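Local coordinates for phage-related protein (Bacillus cereus, PDB 4JG2), which is of unknown function but belongs to the phage Enc34 single-stranded DNA-binding protein family and probably binds single-stranded DNA, at residues S47-H50 and G51-P54. Sequence-based numbering, arbitrary orientation.
Sequences SYFH and GWEP
Phe-49 reaches forward along the chain to meet Gly-51 and Trp-52. A chi1 of 176°, which sets CG opposite the backbone N and beside the carbonyl carbon, swings the phenyl ring forward over the peptide that follows His-50, where the amide N of Gly-51 sits above the ring centre, 3.5 Å from its plane. Phe-49 CE1 lies 3.6 Å from Gly-51 CA; with no side chain on Gly-51, the backbone can come this close to the ring. The outer edge of the same ring runs into the indole of Trp-52: Phe-49 CE2 approaches Trp-52 CD1 to 3.4 Å, in an offset edge-to-face pair with planes at 85° and the centroid of the five-membered ring 5.1 Å from that of the phenyl. Trp-52 NE1 borders this contact while donating to Val-152 O, and Ile-138 touches both aromatic side chains.

The imidazole of His-50 leads away from the corner and is joined to Glu-53 through a water. This water, lying in the imidazole plane at 2.8 Å from His-50 ND1, donates to Glu-53 O. It thus spans the corner, from the end of strand 45-50 to the carbonyl just before Pro-54, while the carboxylate of Glu-53 forms a salt bridge with Arg-149.

The arrangement belongs to the corner where the chain leaves strand 45-50, at the edge of the four-stranded antiparallel sheet within this chain, and turns toward strand 54-55.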
loop_
_atom_site.group_PDB
_atom_site.type_symbol
_atom_site.label_atom_id
_atom_site.label_comp_id
_atom_site.label_asym_id
_atom_site.label_seq_id
_atom_site.Cartn_x
_atom_site.Cartn_y
_atom_site.Cartn_z
ATOM N N SER A 47 -3.341 2.483 -8.180
ATOM C CA SER A 47 -4.710 2.189 -8.547
ATOM C C SER A 47 -5.618 2.631 -7.395
ATOM O O SER A 47 -5.252 2.501 -6.215
ATOM C CB SER A 47 -4.873 0.674 -8.809
ATOM O OG SER A 47 -6.193 0.207 -8.839
ATOM N N TYR A 48 -6.816 3.126 -7.703
ATOM C CA TYR A 48 -7.756 3.536 -6.689
ATOM C C TYR A 48 -7.071 4.475 -5.697
ATOM O O TYR A 48 -7.126 4.299 -4.457
ATOM C CB TYR A 48 -8.458 2.343 -6.011
ATOM C CG TYR A 48 -9.155 1.431 -6.967
ATOM C CD1 TYR A 48 -10.114 1.889 -7.833
ATOM C CD2 TYR A 48 -8.856 0.096 -6.990
ATOM C CE1 TYR A 48 -10.792 1.013 -8.669
ATOM C CE2 TYR A 48 -9.492 -0.756 -7.831
ATOM C CZ TYR A 48 -10.483 -0.294 -8.660
ATOM O OH TYR A 48 -11.160 -1.116 -9.557
ATOM N N PHE A 49 -6.481 5.527 -6.232
ATOM C CA PHE A 49 -5.747 6.453 -5.415
ATOM C C PHE A 49 -6.631 7.396 -4.608
ATOM O O PHE A 49 -7.343 8.233 -5.152
ATOM C CB PHE A 49 -4.787 7.275 -6.318
ATOM C CG PHE A 49 -4.057 8.321 -5.603
ATOM C CD1 PHE A 49 -3.042 8.062 -4.744
ATOM C CD2 PHE A 49 -4.475 9.613 -5.793
ATOM C CE1 PHE A 49 -2.389 9.210 -4.104
ATOM C CE2 PHE A 49 -3.939 10.640 -5.191
ATOM C CZ PHE A 49 -2.900 10.495 -4.389
ATOM N N HIS A 50 -6.501 7.286 -3.291
ATOM C CA HIS A 50 -7.210 8.135 -2.342
ATOM C C HIS A 50 -6.204 8.666 -1.341
ATOM O O HIS A 50 -6.321 8.513 -0.139
ATOM C CB HIS A 50 -8.351 7.402 -1.688
ATOM C CG HIS A 50 -9.449 7.070 -2.647
ATOM N ND1 HIS A 50 -10.242 8.018 -3.224
ATOM C CD2 HIS A 50 -9.828 5.898 -3.180
ATOM C CE1 HIS A 50 -11.077 7.443 -4.066
ATOM N NE2 HIS A 50 -10.823 6.152 -4.085
ATOM N N GLY A 51 -5.201 9.371 -1.846
ATOM C CA GLY A 51 -4.170 9.983 -1.036
ATOM C C GLY A 51 -4.372 11.447 -0.717
ATOM O O GLY A 51 -3.788 11.912 0.225
ATOM N N TRP A 52 -5.200 12.163 -1.498
ATOM C CA TRP A 52 -5.440 13.569 -1.165
ATOM C C TRP A 52 -6.607 13.749 -0.196
ATOM O O TRP A 52 -6.593 14.672 0.605
ATOM C CB TRP A 52 -5.713 14.386 -2.442
ATOM C CG TRP A 52 -4.600 14.420 -3.457
ATOM C CD1 TRP A 52 -4.632 13.968 -4.731
ATOM C CD2 TRP A 52 -3.281 14.967 -3.252
ATOM N NE1 TRP A 52 -3.426 14.207 -5.372
ATOM C CE2 TRP A 52 -2.593 14.835 -4.475
ATOM C CE3 TRP A 52 -2.653 15.618 -2.174
ATOM C CZ2 TRP A 52 -1.298 15.334 -4.668
ATOM C CZ3 TRP A 52 -1.386 16.106 -2.358
ATOM C CH2 TRP A 52 -0.718 15.954 -3.579
ATOM N N GLU A 53 -7.615 12.902 -0.320
ATOM C CA GLU A 53 -8.783 12.922 0.538
ATOM C C GLU A 53 -9.094 11.492 0.895
ATOM O O GLU A 53 -8.804 10.604 0.113
ATOM C CB GLU A 53 -9.986 13.565 -0.172
ATOM C CG GLU A 53 -9.724 14.956 -0.735
ATOM C CD GLU A 53 -10.980 15.770 -0.830
ATOM O OE1 GLU A 53 -11.788 15.677 0.124
ATOM O OE2 GLU A 53 -11.127 16.542 -1.808
ATOM N N PRO A 54 -9.597 11.272 2.100
ATOM C CA PRO A 54 -9.959 9.918 2.501
ATOM C C PRO A 54 -11.342 9.541 2.062
ATOM O O PRO A 54 -12.177 10.420 1.802
ATOM C CB PRO A 54 -9.838 9.982 4.032
ATOM C CG PRO A 54 -10.332 11.361 4.358
ATOM C CD PRO A 54 -9.817 12.239 3.214
HETATM O O HOH W 1 -9.804 10.645 -2.508
#